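Local coordinates for probable protein phosphatase 2C 50 (Oryza sativa subsp. japonica, PDB 5ZCG), which probably removes phosphate from phosphoserine and phosphothreonine in proteins as a magnesium-dependent phosphatase of the PP2C family, at residues Gly5-Arg10 with Tyr299-Ala304; Leu177-Asp180 with Asp184-Asp187; Arg189-Ala194 with Phe225-Pro230. The protein carries 5 engineered substitutions. One frame throughout, in Å; residues are numbered along the deposited sequence.

Contact 1: residues Gly5-Arg10 with Tyr299-Ala304; sequences GCASTR and YLMRLA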
loop_
_atom_site.group_PDB
_atom_site.type_symbol
_atom_site.label_atom_id
_atom_site.label_comp_id
_atom_site.label_asym_id
_atom_site.label_seq_id
_atom_site.Cartn_x
_atom_site.Cartn_y
_atom_site.Cartn_z
ATOM N N GLY A 5 11.795 8.077 19.390
ATOM C CA GLY A 5 12.488 6.822 19.174
ATOM C C GLY A 5 11.780 6.023 18.101
ATOM O O GLY A 5 10.568 6.144 17.905
ATOM N N CYS A 6 12.554 5.193 17.405
ATOM C CA CYS A 6 12.037 4.409 16.289
ATOM C C CYS A 6 12.625 3.007 16.331
ATOM O O CYS A 6 13.849 2.847 16.330
ATOM C CB CYS A 6 12.355 5.080 14.951
ATOM S SG CYS A 6 11.652 4.214 13.531
ATOM N N ALA A 7 11.756 2.003 16.379
ATOM C CA ALA A 7 12.151 0.602 16.323
ATOM C C ALA A 7 11.434 -0.075 15.163
ATOM O O ALA A 7 10.213 0.044 15.034
ATOM C CB ALA A 7 11.829 -0.115 17.635
ATOM N N SER A 8 12.185 -0.788 14.328
ATOM C CA SER A 8 11.608 -1.469 13.178
ATOM C C SER A 8 12.306 -2.802 12.938
ATOM O O SER A 8 13.519 -2.919 13.129
ATOM C CB SER A 8 11.705 -0.602 11.922
ATOM O OG SER A 8 12.962 -0.791 11.302
ATOM N N THR A 9 11.529 -3.803 12.526
ATOM C CA THR A 9 12.074 -5.103 12.158
ATOM C C THR A 9 11.196 -5.755 11.100
ATOM O O THR A 9 9.970 -5.610 11.103
ATOM C CB THR A 9 12.202 -6.049 13.365
ATOM O OG1 THR A 9 12.695 -7.321 12.925
ATOM C CG2 THR A 9 10.851 -6.249 14.054
ATOM N N ARG A 10 11.845 -6.488 10.196
ATOM C CA ARG A 10 11.107 -7.335 9.273
ATOM C C ARG A 10 10.346 -8.432 10.009
ATOM O O ARG A 10 9.381 -8.979 9.464
ATOM C CB ARG A 10 12.066 -7.933 8.243
ATOM C CG ARG A 10 12.878 -9.110 8.754
ATOM C CD ARG A 10 13.976 -9.491 7.772
ATOM N NE ARG A 10 14.893 -10.474 8.339
ATOM C CZ ARG A 10 14.598 -11.760 8.513
ATOM N NH1 ARG A 10 13.404 -12.222 8.163
ATOM N NH2 ARG A 10 15.495 -12.584 9.037
ATOM N N TYR A 299 10.294 -1.723 23.091
ATOM C CA TYR A 299 9.384 -2.566 23.855
ATOM C C TYR A 299 8.112 -2.863 23.071
ATOM O O TYR A 299 7.627 -3.996 23.083
ATOM C CB TYR A 299 9.057 -1.900 25.191
ATOM C CG TYR A 299 8.567 -2.849 26.262
ATOM C CD1 TYR A 299 7.264 -3.320 26.253
ATOM C CD2 TYR A 299 9.409 -3.266 27.288
ATOM C CE1 TYR A 299 6.808 -4.179 27.227
ATOM C CE2 TYR A 299 8.962 -4.127 28.271
ATOM C CZ TYR A 299 7.658 -4.583 28.233
ATOM O OH TYR A 299 7.195 -5.443 29.199
ATOM N N LEU A 300 7.551 -1.860 22.384
ATOM C CA LEU A 300 6.338 -2.106 21.600
ATOM C C LEU A 300 6.618 -3.075 20.452
ATOM O O LEU A 300 5.827 -3.988 20.187
ATOM C CB LEU A 300 5.769 -0.789 21.068
ATOM C CG LEU A 300 4.950 0.004 22.096
ATOM C CD1 LEU A 300 4.561 1.380 21.564
ATOM C CD2 LEU A 300 3.714 -0.766 22.563
ATOM N N MET A 301 7.744 -2.886 19.755
ATOM C CA MET A 301 8.167 -3.826 18.713
ATOM C C MET A 301 8.270 -5.250 19.238
ATOM O O MET A 301 7.647 -6.175 18.693
ATOM C CB MET A 301 9.511 -3.372 18.129
ATOM C CG MET A 301 10.152 -4.336 17.133
ATOM S SD MET A 301 11.425 -3.558 16.115
ATOM C CE MET A 301 12.902 -4.389 16.712
ATOM N N ARG A 302 9.041 -5.431 20.305
ATOM C CA ARG A 302 9.242 -6.763 20.855
ATOM C C ARG A 302 7.940 -7.357 21.378
ATOM O O ARG A 302 7.720 -8.569 21.259
ATOM C CB ARG A 302 10.307 -6.723 21.956
ATOM C CG ARG A 302 11.727 -6.896 21.437
ATOM C CD ARG A 302 12.704 -5.946 22.110
ATOM N NE ARG A 302 12.355 -5.677 23.504
ATOM C CZ ARG A 302 12.963 -4.770 24.265
ATOM N NH1 ARG A 302 13.956 -4.044 23.769
ATOM N NH2 ARG A 302 12.583 -4.592 25.524
ATOM N N LEU A 303 7.060 -6.520 21.930
ATOM C CA LEU A 303 5.745 -6.974 22.363
ATOM C C LEU A 303 4.950 -7.534 21.196
ATOM O O LEU A 303 4.387 -8.632 21.283
ATOM C CB LEU A 303 4.982 -5.809 23.000
ATOM C CG LEU A 303 3.533 -6.068 23.407
ATOM C CD1 LEU A 303 3.437 -7.338 24.262
ATOM C CD2 LEU A 303 2.963 -4.867 24.140
ATOM N N ALA A 304 4.898 -6.785 20.087
ATOM C CA ALA A 304 4.187 -7.269 18.910
ATOM C C ALA A 304 4.759 -8.601 18.448
ATOM O O ALA A 304 4.009 -9.517 18.087
ATOM C CB ALA A 304 4.249 -6.236 17.783
#

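Contact 2: residues Leu177-Asp180 with Asp184-Asp187; sequences LSID and DRKD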
loop_
_atom_site.group_PDB
_atom_site.type_symbol
_atom_site.label_atom_id
_atom_site.label_comp_id
_atom_site.label_asym_id
_atom_site.label_seq_id
_atom_site.Cartn_x
_atom_site.Cartn_y
_atom_site.Cartn_z
ATOM N N LEU A 177 -6.072 9.177 16.352
ATOM C CA LEU A 177 -5.874 10.330 15.485
ATOM C C LEU A 177 -6.013 9.979 14.013
ATOM O O LEU A 177 -5.815 10.845 13.153
ATOM C CB LEU A 177 -4.502 10.960 15.748
ATOM C CG LEU A 177 -4.317 11.596 17.130
ATOM C CD1 LEU A 177 -3.036 12.415 17.186
ATOM C CD2 LEU A 177 -5.517 12.457 17.500
ATOM N N SER A 178 -6.360 8.732 13.708
ATOM C CA SER A 178 -6.529 8.272 12.342
ATOM C C SER A 178 -7.457 7.069 12.370
ATOM O O SER A 178 -7.385 6.246 13.289
ATOM C CB SER A 178 -5.184 7.899 11.709
ATOM O OG SER A 178 -4.652 6.711 12.281
ATOM N N ILE A 179 -8.326 6.974 11.370
ATOM C CA ILE A 179 -9.240 5.848 11.227
ATOM C C ILE A 179 -8.762 5.016 10.048
ATOM O O ILE A 179 -8.625 5.530 8.930
ATOM C CB ILE A 179 -10.690 6.314 11.033
ATOM C CG1 ILE A 179 -11.098 7.263 12.162
ATOM C CG2 ILE A 179 -11.629 5.122 10.999
ATOM C CD1 ILE A 179 -11.411 8.664 11.694
ATOM N N ASP A 180 -8.525 3.728 10.298
ATOM C CA ASP A 180 -8.006 2.828 9.276
ATOM C C ASP A 180 -8.891 2.846 8.039
ATOM O O ASP A 180 -10.119 2.808 8.133
ATOM C CB ASP A 180 -7.917 1.400 9.820
ATOM C CG ASP A 180 -6.953 1.274 10.985
ATOM O OD1 ASP A 180 -6.423 2.311 11.444
ATOM O OD2 ASP A 180 -6.729 0.132 11.445
ATOM N N ASP A 184 -14.240 -2.455 4.160
ATOM C CA ASP A 184 -15.589 -2.641 4.681
ATOM C C ASP A 184 -16.089 -1.455 5.499
ATOM O O ASP A 184 -17.239 -1.483 5.952
ATOM C CB ASP A 184 -15.666 -3.913 5.528
ATOM C CG ASP A 184 -14.748 -3.873 6.728
ATOM O OD1 ASP A 184 -13.567 -3.504 6.565
ATOM O OD2 ASP A 184 -15.210 -4.218 7.837
ATOM N N ARG A 185 -15.264 -0.430 5.714
ATOM C CA ARG A 185 -15.770 0.809 6.290
ATOM C C ARG A 185 -16.909 1.323 5.417
ATOM O O ARG A 185 -16.806 1.320 4.187
ATOM C CB ARG A 185 -14.648 1.847 6.389
ATOM C CG ARG A 185 -14.678 2.688 7.657
ATOM C CD ARG A 185 -13.446 3.586 7.765
ATOM N NE ARG A 185 -13.570 4.789 6.946
ATOM C CZ ARG A 185 -12.652 5.750 6.883
ATOM N NH1 ARG A 185 -11.534 5.653 7.590
ATOM N NH2 ARG A 185 -12.852 6.808 6.112
ATOM N N LYS A 186 -18.003 1.747 6.059
ATOM C CA LYS A 186 -19.255 1.973 5.336
ATOM C C LYS A 186 -19.087 3.009 4.231
ATOM O O LYS A 186 -19.541 2.805 3.097
ATOM C CB LYS A 186 -20.350 2.404 6.315
ATOM C CG LYS A 186 -21.709 2.615 5.662
ATOM C CD LYS A 186 -22.746 3.087 6.674
ATOM C CE LYS A 186 -24.078 2.374 6.484
ATOM N NZ LYS A 186 -24.333 2.026 5.057
ATOM N N ASP A 187 -18.407 4.116 4.533
ATOM C CA ASP A 187 -18.197 5.145 3.522
ATOM C C ASP A 187 -17.230 4.676 2.438
ATOM O O ASP A 187 -17.414 4.990 1.256
ATOM C CB ASP A 187 -17.690 6.427 4.183
ATOM C CG ASP A 187 -16.437 6.200 5.015
ATOM O OD1 ASP A 187 -16.155 5.033 5.363
ATOM O OD2 ASP A 187 -15.741 7.184 5.335
#

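Contact 3: residues Arg189-Ala194 with Phe225-Pro230; sequences RARIEA and FVIPKP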
loop_
_atom_site.group_PDB
_atom_site.type_symbol
_atom_site.label_atom_id
_atom_site.label_comp_id
_atom_site.label_asym_id
_atom_site.label_seq_id
_atom_site.Cartn_x
_atom_site.Cartn_y
_atom_site.Cartn_z
ATOM N N ARG A 189 -16.693 1.475 1.455
ATOM C CA ARG A 189 -17.421 0.533 0.613
ATOM C C ARG A 189 -18.407 1.264 -0.286
ATOM O O ARG A 189 -18.549 0.925 -1.465
ATOM C CB ARG A 189 -18.152 -0.502 1.463
ATOM C CG ARG A 189 -19.002 -1.452 0.632
ATOM C CD ARG A 189 -20.072 -2.144 1.463
ATOM N NE ARG A 189 -19.539 -3.257 2.245
ATOM C CZ ARG A 189 -19.204 -4.437 1.733
ATOM N NH1 ARG A 189 -19.333 -4.658 0.433
ATOM N NH2 ARG A 189 -18.730 -5.395 2.521
ATOM N N ALA A 190 -19.113 2.261 0.257
ATOM C CA ALA A 190 -20.053 3.022 -0.560
ATOM C C ALA A 190 -19.344 3.704 -1.722
ATOM O O ALA A 190 -19.833 3.674 -2.855
ATOM C CB ALA A 190 -20.790 4.045 0.306
ATOM N N ARG A 191 -18.173 4.295 -1.469
ATOM C CA ARG A 191 -17.422 4.956 -2.536
ATOM C C ARG A 191 -16.963 3.957 -3.596
ATOM O O ARG A 191 -17.138 4.184 -4.805
ATOM C CB ARG A 191 -16.229 5.698 -1.934
ATOM C CG ARG A 191 -15.188 6.157 -2.932
ATOM C CD ARG A 191 -14.055 6.890 -2.228
ATOM N NE ARG A 191 -13.218 5.982 -1.448
ATOM C CZ ARG A 191 -12.255 5.229 -1.969
ATOM N NH1 ARG A 191 -11.534 4.429 -1.190
ATOM N NH2 ARG A 191 -12.007 5.282 -3.271
ATOM N N ILE A 192 -16.384 2.834 -3.156
ATOM C CA ILE A 192 -15.892 1.827 -4.097
ATOM C C ILE A 192 -17.042 1.276 -4.936
ATOM O O ILE A 192 -16.940 1.157 -6.163
ATOM C CB ILE A 192 -15.154 0.704 -3.343
ATOM C CG1 ILE A 192 -13.823 1.213 -2.782
ATOM C CG2 ILE A 192 -14.928 -0.506 -4.250
ATOM C CD1 ILE A 192 -13.262 0.350 -1.670
ATOM N N GLU A 193 -18.155 0.932 -4.284
ATOM C CA GLU A 193 -19.302 0.377 -4.994
ATOM C C GLU A 193 -19.948 1.405 -5.912
ATOM O O GLU A 193 -20.483 1.041 -6.965
ATOM C CB GLU A 193 -20.321 -0.170 -3.995
ATOM C CG GLU A 193 -19.928 -1.519 -3.399
ATOM C CD GLU A 193 -20.851 -1.961 -2.279
ATOM O OE1 GLU A 193 -20.696 -3.102 -1.790
ATOM O OE2 GLU A 193 -21.731 -1.166 -1.886
ATOM N N ALA A 194 -19.911 2.689 -5.539
ATOM C CA ALA A 194 -20.417 3.721 -6.433
ATOM C C ALA A 194 -19.548 3.842 -7.670
ATOM O O ALA A 194 -20.050 4.183 -8.747
ATOM C CB ALA A 194 -20.493 5.063 -5.708
ATOM N N PHE A 225 -10.328 2.751 -7.493
ATOM C CA PHE A 225 -10.902 2.229 -6.257
ATOM C C PHE A 225 -9.998 2.500 -5.056
ATOM O O PHE A 225 -10.487 2.839 -3.973
ATOM C CB PHE A 225 -11.184 0.733 -6.407
ATOM C CG PHE A 225 -11.882 0.380 -7.696
ATOM C CD1 PHE A 225 -13.165 0.838 -7.952
ATOM C CD2 PHE A 225 -11.251 -0.399 -8.656
ATOM C CE1 PHE A 225 -13.810 0.525 -9.138
ATOM C CE2 PHE A 225 -11.891 -0.717 -9.847
ATOM C CZ PHE A 225 -13.174 -0.254 -10.086
ATOM N N VAL A 226 -8.684 2.354 -5.223
ATOM C CA VAL A 226 -7.716 2.680 -4.181
ATOM C C VAL A 226 -7.144 4.058 -4.497
ATOM O O VAL A 226 -6.537 4.256 -5.551
ATOM C CB VAL A 226 -6.614 1.611 -4.086
ATOM C CG1 VAL A 226 -5.629 1.949 -2.980
ATOM C CG2 VAL A 226 -7.233 0.233 -3.847
ATOM N N ILE A 227 -7.335 5.011 -3.596
ATOM C CA ILE A 227 -6.983 6.404 -3.863
ATOM C C ILE A 227 -5.926 6.837 -2.866
ATOM O O ILE A 227 -5.810 6.272 -1.759
ATOM C CB ILE A 227 -8.229 7.324 -3.812
ATOM C CG1 ILE A 227 -8.994 7.107 -2.505
ATOM C CG2 ILE A 227 -9.112 7.100 -5.035
ATOM C CD1 ILE A 227 -10.001 8.189 -2.200
ATOM N N PRO A 228 -5.127 7.867 -3.206
ATOM C CA PRO A 228 -4.091 8.334 -2.277
ATOM C C PRO A 228 -4.531 9.521 -1.438
ATOM O O PRO A 228 -3.694 10.330 -1.024
ATOM C CB PRO A 228 -2.950 8.718 -3.218
ATOM C CG PRO A 228 -3.681 9.256 -4.453
ATOM C CD PRO A 228 -5.030 8.545 -4.520
ATOM N N LYS A 229 -5.827 9.628 -1.160
ATOM C CA LYS A 229 -6.350 10.812 -0.493
ATOM C C LYS A 229 -6.292 10.612 1.012
ATOM O O LYS A 229 -6.905 9.664 1.522
ATOM C CB LYS A 229 -7.779 11.098 -0.921
ATOM C CG LYS A 229 -8.478 12.138 -0.053
ATOM C CD LYS A 229 -9.416 13.010 -0.865
ATOM C CE LYS A 229 -10.148 14.018 0.008
ATOM N NZ LYS A 229 -9.259 15.128 0.449
ATOM N N PRO A 230 -5.600 11.467 1.755
ATOM C CA PRO A 230 -5.475 11.264 3.198
ATOM C C PRO A 230 -6.646 11.875 3.956
ATOM O O PRO A 230 -7.338 12.777 3.478
ATOM C CB PRO A 230 -4.174 12.002 3.536
ATOM C CG PRO A 230 -4.136 13.135 2.551
ATOM C CD PRO A 230 -4.836 12.640 1.290
#

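Contact 1: residues Gly5-Arg10 with Tyr299-Ala304
Met-301 reaches out of helix 291-306 and lays its thioether against strand 3-9, between the side chains of Ala-7 and Thr-9. With CG anti to the backbone N (chi1 174°) and chi2 also extended, the chain carries SD onto the strand backbone, 3.4 Å from C of Ser-8. A bend at chi3 (112°) then swings the methyl toward Thr-9, leaving CE 3.8 Å from CB of Thr-9. The threonine meets the methionine at a slant and with its methyl: CG2 of Thr-9 lies 3.4 Å from SD of Met-301, while OG1 is hydrogen-bonded to the backbone N of Gly-11. This is the helix-on-sheet packing of the PP2C alpha/beta sandwich, here at an outermost strand that pairs with strand 313-319. The short segments run nearly alongside each other, 26° apart, with their axes 8.1 Å from one another at closest approach. Ala-7 and Thr-9 both direct CB toward the helix, whereas that of Ser-8 points away. The small Ala-7 admits the root of the methionine, its CB 4.0 Å from CB of Met-301, and it also touches Ala-297 and Asp-298 one turn earlier in the helix.

Contact 2: residues Leu177-Asp180 with Asp184-Asp187
Arg-185 brings NH1 up to two successive carbonyl oxygens, those of Ile-179 and Asp-180, in the turn that joins edge strand 173-176 of the PP2C sandwich to helix 186-194, where Arg-185 holds the N-cap position. The tight part is gathered round this nitrogen. NH1 of Arg-185 donates to O of Asp-180 at 3.2 Å, a bent bond (139°) that reaches the oxygen from above its carbonyl plane. O of Ile-179 sits at the guanidinium edge, also 3.2 Å from NH1 of Arg-185. The Ile-179 side chain crosses the arginine at about a right angle and brings CG2 to 3.5 Å from NH1 of Arg-185. The Asp-180 oxygen also lies against the aliphatic part of the arginine, 3.4 Å from CD of Arg-185. The solvent side begins at once, for Ile-179 and Asp-187 are both exposed, and the Asp-180 carboxylate leads away to a salt bridge with Arg-165. The bend at chi3 (80°) turns the guanidinium side-on to Asp-187, NE and NH2 taking one carboxylate oxygen each in a salt bridge; NH2 makes a second with Glu-231. A leucine in place of Arg-185 would probably leave the carboxylates of Asp-187 and Glu-231 without their common cation and O of Asp-180 without this donor. The bond from NE of Arg-185 to OD1 of Asp-187, 3.0 Å long, is almost straight at 176° and uses the syn lone pair.

Contact 3: residues Arg189-Ala194 with Phe225-Pro230
Helix 186-194 comes nearest to the loop 225-230 at Ile-192 and Phe-225, whose CA atoms are 5.5 Å apart, and Arg-191 reaches across beside them. Its CG is anti to the backbone N (chi1 166°) and the chain bends at chi3, which brings the guanidinium edge up to the carbonyl of Phe-225. NH2 of Arg-191 donates to O of Phe-225 at 3.0 Å with an angle of 148°, the donor standing above the carbonyl plane; NH1 adds a weak bond to the same oxygen. Aliphatic groups lie over both faces of the guanidinium. CD1 of Ile-227 is 3.6 Å above the plane, over its centre, and CG1 of Ile-192 is 4.1 Å above the opposite face, displaced toward the rim. Ile-227 arrives from the opposite direction to the arginine, its chi1 of 52° putting CG1 and CD1 on the side of the guanidinium. The polar end of Arg-191 has further partners: NH1 forms a salt bridge with Glu-188 and a hydrogen bond to O of Ser-214. Beyond the arginine, CG2 of Ile-192 packs at 4.3 Å from CD1 of the Phe-225 ring, and both residues also touch Val-207. On the helix itself, NH1 of Arg-189 forms a salt bridge with OE1 of Glu-193 one turn on, at 3.0 Å. A short helix, followed by the small strands 199-201 and 205-207 and tied back to the loop entering strand 231-236, is consistent with the flap subdomain of PP2C phosphatases.

Contacts 2 and 3 share helix 186-194: contact 2 lies at its N-terminal end and contact 3 on its last turn, with centres 11 Å apart. Contact 1 lies well away, its centre 25 Å from that of contact 2 and 31 Å from that of contact 3, although both are nested within the chain loop it closes. Contacts 1 and 2 belong to opposite edges of one five-stranded antiparallel sheet, at strand 3-9 and just after strand 173-176. The side chains of Thr-9 and Asp-180 are each about 11 Å from a bound magnesium ion, outside the first shell of the two magnesium sites, one with Asp-61 and Gly-62, the other with Asp-61, Asp-249 and Asp-311.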